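Local coordinates for protein haloalkane dehalogenase (PDB 4MJ3) that hydrolyses the carbon-halogen bond of haloalkanes to give an alcohol and halide, probably through a covalent alkyl-enzyme intermediate, as in other haloalkane dehalogenases, at residues F17-R22 against L39-S44; G129-G134 against P226-A231. One frame throughout, in Å; residues are numbered along the deposited sequence.

Interaction 1. Residues F17-R22 against L39-S44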
loop_
_atom_site.group_PDB
_atom_site.type_symbol
_atom_site.label_atom_id
_atom_site.label_comp_id
_atom_site.label_asym_id
_atom_site.label_seq_id
_atom_site.Cartn_x
_atom_site.Cartn_y
_atom_site.Cartn_z
ATOM N N PHE A 17 13.410 1.235 -12.979
ATOM C CA PHE A 17 12.766 2.244 -12.150
ATOM C C PHE A 17 13.269 3.632 -12.537
ATOM O O PHE A 17 13.898 4.309 -11.734
ATOM C CB PHE A 17 13.072 1.936 -10.690
ATOM C CG PHE A 17 12.142 2.584 -9.711
ATOM C CD1 PHE A 17 10.804 2.214 -9.653
ATOM C CD2 PHE A 17 12.604 3.547 -8.839
ATOM C CE1 PHE A 17 9.948 2.795 -8.727
ATOM C CE2 PHE A 17 11.757 4.132 -7.914
ATOM C CZ PHE A 17 10.431 3.765 -7.867
ATOM N N PRO A 18 12.966 4.077 -13.769
ATOM C CA PRO A 18 13.419 5.371 -14.277
ATOM C C PRO A 18 12.419 6.474 -13.979
ATOM O O PRO A 18 11.988 7.190 -14.890
ATOM C CB PRO A 18 13.455 5.134 -15.782
ATOM C CG PRO A 18 12.276 4.250 -16.011
ATOM C CD PRO A 18 12.209 3.340 -14.807
ATOM N N PHE A 19 12.011 6.583 -12.727
ATOM C CA PHE A 19 10.985 7.544 -12.344
ATOM C C PHE A 19 11.601 8.542 -11.363
ATOM O O PHE A 19 12.188 8.154 -10.359
ATOM C CB PHE A 19 9.802 6.822 -11.702
ATOM C CG PHE A 19 9.275 5.674 -12.522
ATOM C CD1 PHE A 19 8.843 5.880 -13.825
ATOM C CD2 PHE A 19 9.264 4.384 -12.020
ATOM C CE1 PHE A 19 8.367 4.823 -14.594
ATOM C CE2 PHE A 19 8.770 3.332 -12.774
ATOM C CZ PHE A 19 8.338 3.556 -14.073
ATOM N N ALA A 20 11.501 9.823 -11.697
ATOM C CA ALA A 20 12.142 10.871 -10.911
ATOM C C ALA A 20 11.499 10.965 -9.536
ATOM O O ALA A 20 10.273 10.942 -9.441
ATOM C CB ALA A 20 12.033 12.201 -11.633
ATOM N N PRO A 21 12.320 11.105 -8.480
ATOM C CA PRO A 21 11.752 11.297 -7.136
ATOM C C PRO A 21 11.110 12.662 -6.986
ATOM O O PRO A 21 11.679 13.684 -7.424
ATOM C CB PRO A 21 12.962 11.182 -6.213
ATOM C CG PRO A 21 14.125 11.538 -7.062
ATOM C CD PRO A 21 13.791 11.044 -8.443
ATOM N N ARG A 22 9.900 12.664 -6.430
ATOM C CA ARG A 22 9.216 13.889 -6.060
ATOM C C ARG A 22 8.940 13.812 -4.570
ATOM O O ARG A 22 8.909 12.719 -3.984
ATOM C CB ARG A 22 7.917 14.061 -6.861
ATOM C CG ARG A 22 8.093 13.931 -8.368
ATOM C CD ARG A 22 8.536 15.212 -9.066
ATOM N NE ARG A 22 7.638 16.353 -8.872
ATOM N N LEU A 39 6.040 9.251 -6.737
ATOM C CA LEU A 39 6.228 9.257 -8.184
ATOM C C LEU A 39 4.975 9.811 -8.820
ATOM O O LEU A 39 3.865 9.543 -8.339
ATOM C CB LEU A 39 6.391 7.831 -8.697
ATOM C CG LEU A 39 7.454 6.963 -8.051
ATOM C CD1 LEU A 39 7.454 5.605 -8.720
ATOM C CD2 LEU A 39 8.814 7.641 -8.145
ATOM N N ASP A 40 5.132 10.533 -9.928
ATOM C CA ASP A 40 4.009 11.114 -10.651
ATOM C C ASP A 40 4.353 10.992 -12.129
ATOM O O ASP A 40 5.238 11.697 -12.627
ATOM C CB ASP A 40 3.842 12.577 -10.232
ATOM C CG ASP A 40 2.565 13.226 -10.773
ATOM O OD1 ASP A 40 1.914 12.677 -11.694
ATOM O OD2 ASP A 40 2.228 14.326 -10.265
ATOM N N GLU A 41 3.666 10.093 -12.828
ATOM C CA GLU A 41 4.050 9.743 -14.194
ATOM C C GLU A 41 2.837 9.707 -15.092
ATOM O O GLU A 41 1.728 9.396 -14.648
ATOM C CB GLU A 41 4.716 8.374 -14.214
ATOM C CG GLU A 41 6.003 8.275 -13.408
ATOM C CD GLU A 41 7.140 9.059 -14.007
ATOM O OE1 GLU A 41 7.159 9.242 -15.253
ATOM O OE2 GLU A 41 8.035 9.480 -13.245
ATOM N N GLY A 42 3.053 10.023 -16.360
ATOM C CA GLY A 42 1.970 10.047 -17.346
ATOM C C GLY A 42 1.388 11.427 -17.541
ATOM O O GLY A 42 1.822 12.406 -16.928
ATOM N N ARG A 43 0.407 11.510 -18.434
ATOM C CA ARG A 43 -0.133 12.797 -18.856
ATOM C C ARG A 43 -0.671 13.546 -17.652
ATOM O O ARG A 43 -1.409 12.972 -16.829
ATOM C CB ARG A 43 -1.247 12.624 -19.901
ATOM C CG ARG A 43 -0.888 11.689 -21.054
ATOM N N SER A 44 -0.328 14.829 -17.567
ATOM C CA SER A 44 -0.649 15.642 -16.398
ATOM C C SER A 44 -2.158 15.782 -16.181
ATOM O O SER A 44 -2.603 15.975 -15.051
ATOM C CB SER A 44 -0.009 17.037 -16.511
HETATM O O HOH W 1 7.989 10.792 -10.859
HETATM O O HOH W 2 10.285 10.665 -14.061
#

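Interaction 2. Residues G129-G134 against P226-A231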
loop_
_atom_site.group_PDB
_atom_site.type_symbol
_atom_site.label_atom_id
_atom_site.label_comp_id
_atom_site.label_asym_id
_atom_site.label_seq_id
_atom_site.Cartn_x
_atom_site.Cartn_y
_atom_site.Cartn_z
ATOM N N GLY A 129 -5.407 2.881 2.790
ATOM C CA GLY A 129 -6.196 3.410 1.683
ATOM C C GLY A 129 -7.695 3.195 1.807
ATOM O O GLY A 129 -8.479 4.125 1.560
ATOM N N LEU A 130 -8.121 1.994 2.206
ATOM C CA LEU A 130 -9.550 1.719 2.353
ATOM C C LEU A 130 -10.154 2.517 3.517
ATOM O O LEU A 130 -11.315 2.951 3.456
ATOM C CB LEU A 130 -9.816 0.225 2.530
ATOM C CG LEU A 130 -9.468 -0.669 1.341
ATOM C CD1 LEU A 130 -9.549 -2.131 1.754
ATOM C CD2 LEU A 130 -10.381 -0.393 0.164
ATOM N N ARG A 131 -9.380 2.747 4.572
ATOM C CA ARG A 131 -9.821 3.633 5.630
ATOM C C ARG A 131 -10.008 5.059 5.100
ATOM O O ARG A 131 -10.990 5.723 5.452
ATOM C CB ARG A 131 -8.854 3.605 6.802
ATOM C CG ARG A 131 -9.243 4.577 7.891
ATOM C CD ARG A 131 -8.828 4.097 9.266
ATOM N NE ARG A 131 -8.679 5.234 10.162
ATOM C CZ ARG A 131 -8.076 5.206 11.341
ATOM N NH1 ARG A 131 -7.576 4.080 11.827
ATOM N NH2 ARG A 131 -7.971 6.335 12.033
ATOM N N LEU A 132 -9.096 5.516 4.249
ATOM C CA LEU A 132 -9.221 6.829 3.641
ATOM C C LEU A 132 -10.449 6.917 2.726
ATOM O O LEU A 132 -11.103 7.961 2.672
ATOM C CB LEU A 132 -7.953 7.237 2.903
ATOM C CG LEU A 132 -6.759 7.534 3.827
ATOM C CD1 LEU A 132 -5.519 7.752 2.990
ATOM C CD2 LEU A 132 -7.054 8.740 4.705
ATOM N N VAL A 133 -10.792 5.830 2.055
ATOM C CA VAL A 133 -12.000 5.813 1.216
ATOM C C VAL A 133 -13.211 6.004 2.132
ATOM O O VAL A 133 -14.118 6.768 1.827
ATOM C CB VAL A 133 -12.107 4.521 0.373
ATOM C CG1 VAL A 133 -13.432 4.453 -0.382
ATOM C CG2 VAL A 133 -10.962 4.432 -0.634
ATOM N N GLY A 134 -13.227 5.291 3.257
ATOM C CA GLY A 134 -14.311 5.424 4.230
ATOM C C GLY A 134 -14.421 6.828 4.806
ATOM O O GLY A 134 -15.519 7.331 4.995
ATOM N N PRO A 226 -12.169 1.710 16.990
ATOM C CA PRO A 226 -13.305 2.628 16.784
ATOM C C PRO A 226 -13.303 3.318 15.403
ATOM O O PRO A 226 -14.316 3.293 14.693
ATOM C CB PRO A 226 -13.158 3.639 17.913
ATOM C CG PRO A 226 -12.371 2.918 18.963
ATOM C CD PRO A 226 -11.399 2.049 18.199
ATOM N N ALA A 227 -12.161 3.855 15.001
ATOM C CA ALA A 227 -12.073 4.505 13.675
ATOM C C ALA A 227 -12.281 3.506 12.523
ATOM O O ALA A 227 -12.918 3.839 11.534
ATOM C CB ALA A 227 -10.747 5.204 13.508
ATOM N N ASN A 228 -11.763 2.285 12.656
ATOM C CA ASN A 228 -11.899 1.312 11.561
ATOM C C ASN A 228 -13.337 0.842 11.425
ATOM O O ASN A 228 -13.804 0.605 10.312
ATOM C CB ASN A 228 -10.957 0.137 11.719
ATOM C CG ASN A 228 -9.525 0.496 11.376
ATOM O OD1 ASN A 228 -9.172 1.660 11.239
ATOM N ND2 ASN A 228 -8.704 -0.511 11.227
ATOM N N ARG A 229 -14.052 0.721 12.548
ATOM C CA ARG A 229 -15.466 0.354 12.473
ATOM C C ARG A 229 -16.252 1.417 11.738
ATOM O O ARG A 229 -17.117 1.104 10.910
ATOM C CB ARG A 229 -16.074 0.160 13.855
ATOM C CG ARG A 229 -15.648 -1.129 14.517
ATOM C CD ARG A 229 -16.161 -1.158 15.940
ATOM N NE ARG A 229 -15.896 -2.432 16.598
ATOM C CZ ARG A 229 -16.026 -2.608 17.910
ATOM N NH1 ARG A 229 -16.424 -1.607 18.684
ATOM N NH2 ARG A 229 -15.753 -3.785 18.448
ATOM N N LYS A 230 -15.942 2.671 12.016
ATOM C CA LYS A 230 -16.620 3.770 11.346
ATOM C C LYS A 230 -16.298 3.799 9.861
ATOM O O LYS A 230 -17.204 3.965 9.010
ATOM C CB LYS A 230 -16.263 5.114 11.979
ATOM C CG LYS A 230 -16.896 5.291 13.350
ATOM N N ALA A 231 -15.027 3.630 9.530
ATOM C CA ALA A 231 -14.619 3.542 8.107
ATOM C C ALA A 231 -15.239 2.351 7.372
ATOM O O ALA A 231 -15.620 2.454 6.202
ATOM C CB ALA A 231 -13.109 3.506 7.977
#

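Interaction 1. Residues F17-R22 against L39-S44
Phe-17 and Phe-19 come up against Leu-39 and Glu-41 where an irregular run of chain passes the end of strand 33-41. An inverse gamma turn centred on Pro-18, with a weak bond from Phe-19 N to Phe-17 O, lies between the two phenylalanines, both of which meet the strand. No direct hydrogen bond joins the two segments; beside Ala-20 the gap is bridged by two waters. One water meets Ala-20 O at 2.7 Å and takes the N-H of Asp-40, whose N is 3.0 Å away. The other accepts from Ala-20 N at 2.8 Å and donates to Glu-41 OE2. That same OE2 also meets the first water, tying the carboxylate to both. Leu-39 splits its methyls: CD1 touches the Phe-17 ring tip, 3.6 Å from CZ, while CD2 sits against Phe-19 CB at 3.8 Å. With Phe-19 CG beside its backbone N (chi1 -51°), the ring crosses the Glu-41 side chain at a slant, Phe-19 CD1 3.6 Å from Glu-41 CD, ring and carboxylate planes 49° apart. Pro-18 CD covers one ring face of Phe-19, and Phe-17 CE1 lies at its edge. Ile-66 of helix 66-71 touches Phe-19, Leu-39 and Glu-41. Downstream, Arg-22 pairs with Tyr-38 as outer strand 22-27 begins, so this is the lead-in to the antiparallel N-terminal edge of the central α/β-hydrolase sheet.

Interaction 2. Residues G129-G134 against P226-A231
Arg-131 reaches Asn-228 because its CG stands anti to the backbone N (chi1 177°) and the rest of the chain, apart from a twist at chi2, stays largely extended. Asn-228 turns its CG to the side of its own backbone N and offers OD1 in return. Arg-131 NH1 donates to Asn-228 OD1 at 3.0 Å, but the bond is bent, with 132° at the hydrogen, and the donor is tilted out of the amide plane. The guanidinium and amide stand nearly perpendicular. Fit here is close: Arg-131 CD also lies 3.2 Å from that OD1. Ala-227 CB sits over one guanidinium face, offset toward its rim, 3.3 Å from NH2. One turn on, Ala-231 CB touches Arg-131 CG at 4.0 Å. The helices cross at 64°, and Gly-134, lacking a side chain, brings its CA to 4.3 Å from the CA of Ala-231. Other partners fix the polar ends: Arg-131 NE forms a salt bridge with Glu-135, NH2 a weak bond with Gln-99, and Asn-228 ND2 donates to Pro-151 O. The charge of this buried arginine is probably balanced chiefly by Glu-135 of its own helix, while the neighbouring helix supplies a methyl on one face and a neutral acceptor, whose bent bond can satisfy one N-H of NH1 but brings no opposite charge.

Overall arrangement
Interaction 1 closes before interaction 2 opens along the chain, and the two do not touch: their centres lie 29 Å apart and their nearest atoms about 15 Å. The mixed central sheet relates them: interaction 1 includes one of its strands, interaction 2 lies among helices, one of which packs on it. Segment 39-44 starts on strand 33-41, second from one edge, whereas helix 124-135, which carries 129-134, follows strand 117-121 and packs Leu-130 and Val-133 on strand 140-145. Helix 225-235, holding 226-231, comes just before outermost strand 242-244. The first contact therefore joins the N-terminal loop to the antiparallel end, and the second involves the helix that in this fold follows the nucleophile elbow.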